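Local coordinates for fibronectin type III domain-containing protein (Simiduia agarivorans, PDB 6P2K), which probably hydrolyses xyloglucan-type polysaccharides as a glycoside hydrolase family 74 enzyme, here its presumed catalytic part of two seven-bladed beta-propellers, at residues 401-406 with 415-420; 447-452 with 510-515; 476-481 with 493-498. All blocks are in the same frame, centred on the assembly; numbering follows the deposited sequence.

Contact 1 of 3, residues 401-406 with 415-420; sequences TYTYDV and QGQADN
Thr403 holds its OG1 anti to the carbonyl carbon, beside its own backbone N (chi1 -53°), and Gln415 sets CG the same way (chi1 -69°), at the start of a chain extended beyond it. The two meet across the inner hairpin of a beta-propeller blade, formed by strands 403-409 and 412-417. Thr403 OG1 donates to Gln415 OE1 at 2.9 Å, nearly along the C=O axis, while Thr403 CG2 lies against the CB of Gln415. The same oxygen has a second donor, Gln417 NE2, which comes from above the carbonyl plane at 3.1 Å. Gln417 OE1 in turn accepts from Asn420 ND2, so two bonds fix the rotation of this amide; Asn420 is itself anchored through OD1 to Gln355 and through ND2 to Gly14 O. CD and OE1 of Gln417 pass beside CB and CG2 of Thr401.

The backbone carries a classic beta bulge. Opposite the single residue Gly416 the other strand sets two, Tyr404 and Asp405: Tyr404 N gives its hydrogen to Gly416 O at 2.7 Å, and Gly416 N bonds Asp405 O at 3.0 Å. Tyr404, at the bulge, brings its ring obliquely up to the 417-418 peptide, CE2 approaching Ala418 N to 3.4 Å and OH lying 3.5 Å from Ala418 CB; beyond, that hydroxyl pairs with Asp447. Tyr402 CD1 sits over one face of the Tyr404 ring, toward its rim. Asp405 turns its carboxylate away from the hairpin partner. There OD2 binds a zinc ion together with Asp513, while OD1 accepts from Val406 N.

At the open end of the hairpin, away from its turn, Ala418 N is bonded to Tyr402 O, and a water joins the same two residues again, accepting from Tyr402 N and donating to Ala418 O at 2.9 Å.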
loop_
_atom_site.group_PDB
_atom_site.type_symbol
_atom_site.label_atom_id
_atom_site.label_comp_id
_atom_site.label_asym_id
_atom_site.label_seq_id
_atom_site.Cartn_x
_atom_site.Cartn_y
_atom_site.Cartn_z
ATOM N N THR B 401 11.116 32.737 22.220
ATOM C CA THR B 401 11.840 31.475 22.244
ATOM C C THR B 401 13.335 31.712 22.108
ATOM O O THR B 401 13.772 32.617 21.392
ATOM C CB THR B 401 11.378 30.544 21.121
ATOM O OG1 THR B 401 11.653 31.150 19.849
ATOM C CG2 THR B 401 9.889 30.255 21.239
ATOM N N TYR B 402 14.113 30.890 22.809
ATOM C CA TYR B 402 15.537 30.762 22.523
ATOM C C TYR B 402 15.689 29.848 21.312
ATOM O O TYR B 402 15.471 28.634 21.407
ATOM C CB TYR B 402 16.288 30.207 23.733
ATOM C CG TYR B 402 17.795 30.368 23.631
ATOM C CD1 TYR B 402 18.527 29.664 22.677
ATOM C CD2 TYR B 402 18.483 31.226 24.483
ATOM C CE1 TYR B 402 19.889 29.807 22.571
ATOM C CE2 TYR B 402 19.855 31.372 24.387
ATOM C CZ TYR B 402 20.550 30.661 23.425
ATOM O OH TYR B 402 21.911 30.796 23.309
ATOM N N THR B 403 16.062 30.419 20.172
ATOM C CA THR B 403 16.237 29.656 18.944
ATOM C C THR B 403 17.718 29.588 18.592
ATOM O O THR B 403 18.384 30.625 18.495
ATOM C CB THR B 403 15.437 30.271 17.794
ATOM O OG1 THR B 403 14.069 30.427 18.198
ATOM C CG2 THR B 403 15.490 29.364 16.569
ATOM N N TYR B 404 18.223 28.363 18.410
ATOM C CA TYR B 404 19.643 28.133 18.146
ATOM C C TYR B 404 20.004 28.336 16.677
ATOM O O TYR B 404 21.062 28.896 16.368
ATOM C CB TYR B 404 20.044 26.704 18.519
ATOM C CG TYR B 404 19.971 26.287 19.974
ATOM C CD1 TYR B 404 20.976 26.628 20.871
ATOM C CD2 TYR B 404 18.931 25.484 20.429
ATOM C CE1 TYR B 404 20.927 26.213 22.193
ATOM C CE2 TYR B 404 18.875 25.061 21.747
ATOM C CZ TYR B 404 19.872 25.427 22.622
ATOM O OH TYR B 404 19.812 25.003 23.927
ATOM N N ASP B 405 19.168 27.840 15.766
ATOM C CA ASP B 405 19.551 27.650 14.372
ATOM C C ASP B 405 18.279 27.598 13.536
ATOM O O ASP B 405 17.178 27.406 14.064
ATOM C CB ASP B 405 20.390 26.367 14.202
ATOM C CG ASP B 405 21.331 26.420 12.996
ATOM O OD1 ASP B 405 21.110 27.295 12.128
ATOM O OD2 ASP B 405 22.306 25.614 12.933
ATOM N N VAL B 406 18.439 27.788 12.225
ATOM C CA VAL B 406 17.324 27.757 11.284
ATOM C C VAL B 406 17.792 27.088 10.001
ATOM O O VAL B 406 18.967 27.161 9.634
ATOM C CB VAL B 406 16.771 29.177 10.997
ATOM C CG1 VAL B 406 17.837 30.052 10.341
ATOM C CG2 VAL B 406 15.508 29.120 10.139
ATOM N N GLN B 415 12.908 25.827 12.939
ATOM C CA GLN B 415 13.662 26.482 14.001
ATOM C C GLN B 415 14.095 25.423 15.003
ATOM O O GLN B 415 13.259 24.674 15.515
ATOM C CB GLN B 415 12.828 27.537 14.728
ATOM C CG GLN B 415 12.469 28.780 13.956
ATOM C CD GLN B 415 11.751 29.786 14.843
ATOM O OE1 GLN B 415 12.236 30.132 15.923
ATOM N NE2 GLN B 415 10.583 30.245 14.402
ATOM N N GLY B 416 15.395 25.356 15.275
ATOM C CA GLY B 416 15.878 24.539 16.368
ATOM C C GLY B 416 15.883 25.345 17.649
ATOM O O GLY B 416 16.552 26.379 17.727
ATOM N N GLN B 417 15.141 24.904 18.658
ATOM C CA GLN B 417 14.922 25.713 19.846
ATOM C C GLN B 417 15.338 24.966 21.104
ATOM O O GLN B 417 15.436 23.736 21.128
ATOM C CB GLN B 417 13.447 26.128 19.962
ATOM C CG GLN B 417 12.961 26.999 18.808
ATOM C CD GLN B 417 11.552 27.517 19.019
ATOM O OE1 GLN B 417 10.909 27.210 20.024
ATOM N NE2 GLN B 417 11.066 28.308 18.071
ATOM N N ALA B 418 15.594 25.741 22.153
ATOM C CA ALA B 418 15.642 25.203 23.500
ATOM C C ALA B 418 14.223 25.076 24.039
ATOM O O ALA B 418 13.323 25.823 23.643
ATOM C CB ALA B 418 16.480 26.099 24.415
ATOM N N ASP B 419 14.026 24.096 24.922
ATOM C CA ASP B 419 12.740 23.820 25.562
ATOM C C ASP B 419 11.682 23.294 24.592
ATOM O O ASP B 419 10.998 22.315 24.905
ATOM C CB ASP B 419 12.208 25.067 26.277
ATOM C CG ASP B 419 12.989 25.397 27.534
ATOM O OD1 ASP B 419 13.439 24.456 28.216
ATOM O OD2 ASP B 419 13.146 26.599 27.839
ATOM N N ASN B 420 11.522 23.928 23.428
ATOM C CA ASN B 420 10.462 23.571 22.490
ATOM C C ASN B 420 10.944 22.731 21.312
ATOM O O ASN B 420 10.127 22.367 20.459
ATOM C CB ASN B 420 9.772 24.832 21.973
ATOM C CG ASN B 420 9.375 25.774 23.093
ATOM O OD1 ASN B 420 8.700 25.378 24.044
ATOM N ND2 ASN B 420 9.799 27.026 22.987
HETATM O O HOH W 1 9.698 31.240 18.074
HETATM O O HOH W 2 12.786 28.669 23.918
#

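Contact 2 of 3, residues 447-452 with 510-515; sequences DVQAVD and VLRDVA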
loop_
_atom_site.group_PDB
_atom_site.type_symbol
_atom_site.label_atom_id
_atom_site.label_comp_id
_atom_site.label_asym_id
_atom_site.label_seq_id
_atom_site.Cartn_x
_atom_site.Cartn_y
_atom_site.Cartn_z
ATOM N N ASP B 447 15.407 19.972 22.760
ATOM C CA ASP B 447 16.580 20.815 22.545
ATOM C C ASP B 447 17.200 20.477 21.198
ATOM O O ASP B 447 17.592 19.330 20.966
ATOM C CB ASP B 447 17.601 20.631 23.673
ATOM C CG ASP B 447 18.665 21.709 23.679
ATOM O OD1 ASP B 447 19.704 21.521 23.009
ATOM O OD2 ASP B 447 18.461 22.744 24.351
ATOM N N VAL B 448 17.293 21.474 20.314
ATOM C CA VAL B 448 17.720 21.276 18.926
ATOM C C VAL B 448 18.725 22.379 18.594
ATOM O O VAL B 448 18.354 23.460 18.122
ATOM C CB VAL B 448 16.543 21.284 17.945
ATOM C CG1 VAL B 448 17.034 21.060 16.521
ATOM C CG2 VAL B 448 15.522 20.220 18.330
ATOM N N GLN B 449 20.013 22.099 18.800
ATOM C CA GLN B 449 21.049 23.119 18.692
ATOM C C GLN B 449 21.575 23.327 17.274
ATOM O O GLN B 449 22.295 24.303 17.041
ATOM C CB GLN B 449 22.217 22.780 19.628
ATOM C CG GLN B 449 21.862 22.925 21.106
ATOM C CD GLN B 449 23.010 22.596 22.049
ATOM O OE1 GLN B 449 24.179 22.810 21.730
ATOM N NE2 GLN B 449 22.675 22.078 23.226
ATOM N N ALA B 450 21.233 22.458 16.323
ATOM C CA ALA B 450 21.741 22.606 14.966
ATOM C C ALA B 450 20.793 21.933 13.983
ATOM O O ALA B 450 20.298 20.834 14.245
ATOM C CB ALA B 450 23.150 22.009 14.833
ATOM N N VAL B 451 20.546 22.604 12.855
ATOM C CA VAL B 451 19.754 22.064 11.755
ATOM C C VAL B 451 20.431 22.428 10.439
ATOM O O VAL B 451 21.178 23.407 10.355
ATOM C CB VAL B 451 18.294 22.581 11.766
ATOM C CG1 VAL B 451 17.525 22.007 12.950
ATOM C CG2 VAL B 451 18.261 24.106 11.795
ATOM N N ASP B 452 20.158 21.631 9.405
ATOM C CA ASP B 452 20.658 21.883 8.057
ATOM C C ASP B 452 19.846 21.038 7.082
ATOM O O ASP B 452 19.021 20.215 7.485
ATOM C CB ASP B 452 22.159 21.578 7.945
ATOM C CG ASP B 452 22.868 22.475 6.935
ATOM O OD1 ASP B 452 22.182 23.069 6.071
ATOM O OD2 ASP B 452 24.114 22.584 7.002
ATOM N N VAL B 510 27.124 15.964 22.859
ATOM C CA VAL B 510 26.202 16.806 22.103
ATOM C C VAL B 510 26.851 17.241 20.798
ATOM O O VAL B 510 27.994 17.708 20.781
ATOM C CB VAL B 510 25.775 18.020 22.948
ATOM C CG1 VAL B 510 25.038 19.043 22.090
ATOM C CG2 VAL B 510 24.901 17.581 24.117
ATOM N N LEU B 511 26.125 17.068 19.692
ATOM C CA LEU B 511 26.585 17.532 18.383
ATOM C C LEU B 511 26.287 19.026 18.294
ATOM O O LEU B 511 25.272 19.461 17.746
ATOM C CB LEU B 511 25.907 16.760 17.257
ATOM C CG LEU B 511 25.772 15.244 17.402
ATOM C CD1 LEU B 511 25.031 14.646 16.207
ATOM C CD2 LEU B 511 27.135 14.600 17.570
ATOM N N ARG B 512 27.201 19.829 18.850
ATOM C CA ARG B 512 26.909 21.252 19.003
ATOM C C ARG B 512 26.711 21.942 17.659
ATOM O O ARG B 512 25.962 22.921 17.574
ATOM C CB ARG B 512 28.002 21.948 19.810
ATOM C CG ARG B 512 27.548 23.302 20.311
ATOM C CD ARG B 512 28.507 23.937 21.292
ATOM N NE ARG B 512 28.028 25.262 21.673
ATOM C CZ ARG B 512 28.816 26.291 21.967
ATOM N NH1 ARG B 512 30.135 26.149 21.930
ATOM N NH2 ARG B 512 28.282 27.464 22.294
ATOM N N ASP B 513 27.351 21.457 16.598
ATOM C CA ASP B 513 26.937 21.856 15.262
ATOM C C ASP B 513 26.943 20.648 14.339
ATOM O O ASP B 513 27.677 19.677 14.544
ATOM C CB ASP B 513 27.808 22.977 14.671
ATOM C CG ASP B 513 27.125 23.711 13.501
ATOM O OD1 ASP B 513 25.894 23.989 13.552
ATOM O OD2 ASP B 513 27.839 24.027 12.522
ATOM N N VAL B 514 26.073 20.726 13.340
ATOM C CA VAL B 514 25.932 19.750 12.270
ATOM C C VAL B 514 25.862 20.554 10.984
ATOM O O VAL B 514 25.086 21.510 10.896
ATOM C CB VAL B 514 24.660 18.896 12.447
ATOM C CG1 VAL B 514 24.407 18.040 11.220
ATOM C CG2 VAL B 514 24.739 18.052 13.714
ATOM N N ALA B 515 26.685 20.199 9.999
ATOM C CA ALA B 515 26.751 21.002 8.787
ATOM C C ALA B 515 26.921 20.119 7.562
ATOM O O ALA B 515 27.654 19.126 7.591
ATOM C CB ALA B 515 27.893 22.026 8.861
HETATM O O HOH W 3 25.020 25.443 21.054
HETATM O O HOH W 4 23.764 23.860 11.485
#
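Ala450 lies beside Asp513 and Val514 where two strands run nearly parallel, the axes of 447-452 and 511-515 being 19° apart and 5.6 Å from each other at closest, yet no direct hydrogen bond joins them. These are the innermost strands of two successive propeller blades, and what lies between them is side chains and water.

Ala450 fills the middle. Its CB points at the other strand and rests 3.5 Å from Val514 N, with Asp513 OD1 at 3.6 Å and the CB of Val514 also in contact. On one flank Gln449 reaches out, its OE1 3.7 Å from Arg512 CG and its amide end against Val510 CG1. Gln449 NE2 is tied back to Asp447 OD1 at 3.0 Å, close to the amide plane, which sets the flip of the amide and turns OE1 toward Arg512. The two groups do not bond directly; their planes are 83° apart, and one water links them, donating to Gln449 OE1 and accepting from Arg512 NE, in the guanidinium plane at 3.1 Å from NE.

A second water does similar work for the backbones, donating to Val451 O and to Val514 O at 2.8 Å. Beyond it, Asp452 OD2 packs against Ala515 CA at 3.6 Å and accepts from Val516 N. Although the CB of Asp513 points away from 447-452, its OD1 comes back to Ala450 and binds the zinc ion shared with Asp405; its OD2 takes the N-H of Ile573.

Val451 and Asp452 pack on strand 459-467 of their own blade. Val514 packs on strand 524-528 of its blade and also on Val463 of strand 459-467, bridging the two. Strand 567-575 of the following blade touches Arg512 and Ala515, and the Arg512 guanidinium makes a cation-pi contact with Trp616.

Contact 3 of 3, residues 476-481 with 493-498; sequences NGRLWA and WVELAG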
loop_
_atom_site.group_PDB
_atom_site.type_symbol
_atom_site.label_atom_id
_atom_site.label_comp_id
_atom_site.label_asym_id
_atom_site.label_seq_id
_atom_site.Cartn_x
_atom_site.Cartn_y
_atom_site.Cartn_z
ATOM N N ASN B 476 22.486 14.705 25.293
ATOM C CA ASN B 476 23.468 13.984 24.491
ATOM C C ASN B 476 23.309 14.367 23.025
ATOM O O ASN B 476 22.389 15.093 22.643
ATOM C CB ASN B 476 23.331 12.470 24.672
ATOM C CG ASN B 476 21.888 12.016 24.694
ATOM O OD1 ASN B 476 21.154 12.182 23.718
ATOM N ND2 ASN B 476 21.469 11.444 25.815
ATOM N N GLY B 477 24.231 13.863 22.204
ATOM C CA GLY B 477 24.181 14.090 20.773
ATOM C C GLY B 477 23.404 12.997 20.068
ATOM O O GLY B 477 23.643 11.809 20.293
ATOM N N ARG B 478 22.461 13.409 19.223
ATOM C CA ARG B 478 21.685 12.501 18.386
ATOM C C ARG B 478 21.498 13.143 17.021
ATOM O O ARG B 478 21.139 14.322 16.933
ATOM C CB ARG B 478 20.307 12.194 18.980
ATOM C CG ARG B 478 20.283 11.597 20.365
ATOM C CD ARG B 478 18.831 11.407 20.780
ATOM N NE ARG B 478 18.676 10.848 22.117
ATOM C CZ ARG B 478 18.371 9.577 22.361
ATOM N NH1 ARG B 478 18.199 8.727 21.357
ATOM N NH2 ARG B 478 18.239 9.155 23.611
ATOM N N LEU B 479 21.713 12.367 15.964
ATOM C CA LEU B 479 21.537 12.842 14.598
ATOM C C LEU B 479 20.207 12.322 14.060
ATOM O O LEU B 479 20.009 11.108 13.952
ATOM C CB LEU B 479 22.698 12.383 13.717
ATOM C CG LEU B 479 22.677 12.829 12.256
ATOM C CD1 LEU B 479 22.930 14.328 12.148
ATOM C CD2 LEU B 479 23.705 12.043 11.465
ATOM N N TRP B 480 19.296 13.239 13.739
ATOM C CA TRP B 480 17.999 12.900 13.174
ATOM C C TRP B 480 17.901 13.419 11.745
ATOM O O TRP B 480 18.553 14.402 11.376
ATOM C CB TRP B 480 16.853 13.476 14.014
ATOM C CG TRP B 480 16.775 12.913 15.404
ATOM C CD1 TRP B 480 17.595 13.209 16.457
ATOM C CD2 TRP B 480 15.818 11.966 15.895
ATOM N NE1 TRP B 480 17.212 12.498 17.570
ATOM C CE2 TRP B 480 16.123 11.729 17.251
ATOM C CE3 TRP B 480 14.733 11.293 15.317
ATOM C CZ2 TRP B 480 15.383 10.850 18.039
ATOM C CZ3 TRP B 480 13.999 10.418 16.100
ATOM C CH2 TRP B 480 14.329 10.203 17.448
ATOM N N ALA B 481 17.071 12.751 10.945
ATOM C CA ALA B 481 16.919 13.079 9.533
ATOM C C ALA B 481 15.454 13.002 9.139
ATOM O O ALA B 481 14.765 12.041 9.496
ATOM C CB ALA B 481 17.747 12.131 8.660
ATOM N N TRP B 493 10.506 12.131 11.102
ATOM C CA TRP B 493 11.867 12.067 11.618
ATOM C C TRP B 493 12.270 10.626 11.901
ATOM O O TRP B 493 11.464 9.832 12.391
ATOM C CB TRP B 493 11.996 12.875 12.913
ATOM C CG TRP B 493 11.887 14.352 12.735
ATOM C CD1 TRP B 493 10.800 15.139 13.011
ATOM C CD2 TRP B 493 12.906 15.230 12.248
ATOM N NE1 TRP B 493 11.085 16.452 12.719
ATOM C CE2 TRP B 493 12.371 16.535 12.249
ATOM C CE3 TRP B 493 14.222 15.040 11.808
ATOM C CZ2 TRP B 493 13.102 17.640 11.824
ATOM C CZ3 TRP B 493 14.948 16.141 11.391
ATOM C CH2 TRP B 493 14.389 17.424 11.403
ATOM N N VAL B 494 13.529 10.299 11.608
ATOM C CA VAL B 494 14.143 9.049 12.037
ATOM C C VAL B 494 15.519 9.366 12.606
ATOM O O VAL B 494 16.200 10.283 12.134
ATOM C CB VAL B 494 14.252 8.024 10.887
ATOM C CG1 VAL B 494 12.869 7.628 10.386
ATOM C CG2 VAL B 494 15.105 8.568 9.748
ATOM N N GLU B 495 15.922 8.620 13.631
ATOM C CA GLU B 495 17.225 8.813 14.254
ATOM C C GLU B 495 18.269 7.960 13.547
ATOM O O GLU B 495 18.092 6.747 13.398
ATOM C CB GLU B 495 17.182 8.457 15.740
ATOM C CG GLU B 495 18.505 8.711 16.455
ATOM C CD GLU B 495 18.521 8.175 17.868
ATOM O OE1 GLU B 495 18.122 7.009 18.073
ATOM O OE2 GLU B 495 18.929 8.922 18.779
ATOM N N LEU B 496 19.366 8.592 13.136
ATOM C CA LEU B 496 20.410 7.906 12.384
ATOM C C LEU B 496 21.607 7.490 13.229
ATOM O O LEU B 496 22.227 6.465 12.928
ATOM C CB LEU B 496 20.902 8.790 11.231
ATOM C CG LEU B 496 19.968 8.907 10.020
ATOM C CD1 LEU B 496 20.587 9.793 8.945
ATOM C CD2 LEU B 496 19.634 7.525 9.457
ATOM N N ALA B 497 21.950 8.243 14.273
ATOM C CA ALA B 497 23.168 7.957 15.022
ATOM C C ALA B 497 23.130 8.671 16.365
ATOM O O ALA B 497 22.359 9.611 16.570
ATOM C CB ALA B 497 24.415 8.378 14.236
ATOM N N GLY B 498 23.990 8.216 17.274
ATOM C CA GLY B 498 24.159 8.873 18.553
ATOM C C GLY B 498 23.312 8.308 19.673
ATOM O O GLY B 498 23.074 7.096 19.737
#
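Trp493 lays the CE3 corner of its indole against Trp480 CB, 3.8 Å away, and beside the carbonyl carbon of Ala481, whose N lies at the edge of the ring. Its own NE1 is used elsewhere, bonded to Glu424. Val494 makes an antiparallel hydrogen-bonded pair with Ala481: Ala481 N donates to Val494 O at 2.9 Å, Val494 N returns a bond to Ala481 O, and Val494 CG2 sits near that same oxygen.

Glu495 does the most with its side chain. CB stands over the six-membered ring of Trp480, 3.5 Å from the centroid and on the ring normal, a CH-pi contact. CG is anti to the backbone N (chi1 -177°), and the extended chain carries on past the indole to the guanidinium of Arg478. There Arg478 NH1 meets Glu495 OE2 on its syn side at 2.7 Å, a salt bridge with the two planar groups only 12° apart. Arg478 CD also lies 3.2 Å from this oxygen. A weak bond links Arg478 NH2 to Gly319 of the second subunit.

Leu496 N donates to Leu479 O at 2.7 Å, nearly straight on, and Leu496 CD1 packs on Ala481 CB at 3.7 Å; helix 539-547 covers Val494 and Leu496. Ala497 N reaches the same Leu479 oxygen only weakly, whereas Ala497 O takes the hydrogen of Leu479 N at 2.9 Å. Gly498 and Arg478 form a non-hydrogen-bonded pair; at its phi of 94° a CB would run into neighbours, among them Gly477 O, which Gly498 CA meets in a CA-H...O contact.

Two residues, Leu496 and Ala497, stand against one, Leu479: a classic beta bulge, placed where the edge strand turns its corner. Strands 478-483 and 493-496 make the outer antiparallel hairpin of a four-stranded propeller blade.

Overall arrangement
The three contacts lie in the second of the two seven-bladed propellers, successively farther from the centre of the chain. Contact 1, within one blade, comes first along the chain and lies about 10 Å between centres from contact 2, where the inner strands of the next two blades meet. Contact 3, at the outer edge of the 447-496 blade, is about 10 Å between centres from contact 2 and about 17 Å from contact 1, and is nested in the loop that contact 2 closes. Gln417 O bonds Val448 N between contacts 1 and 2, while Leu511 packs on Gly477 and Arg478 between contacts 2 and 3. The zinc ion bound by Asp405 and Asp513 ties inner strands of two blades, spanning the one between.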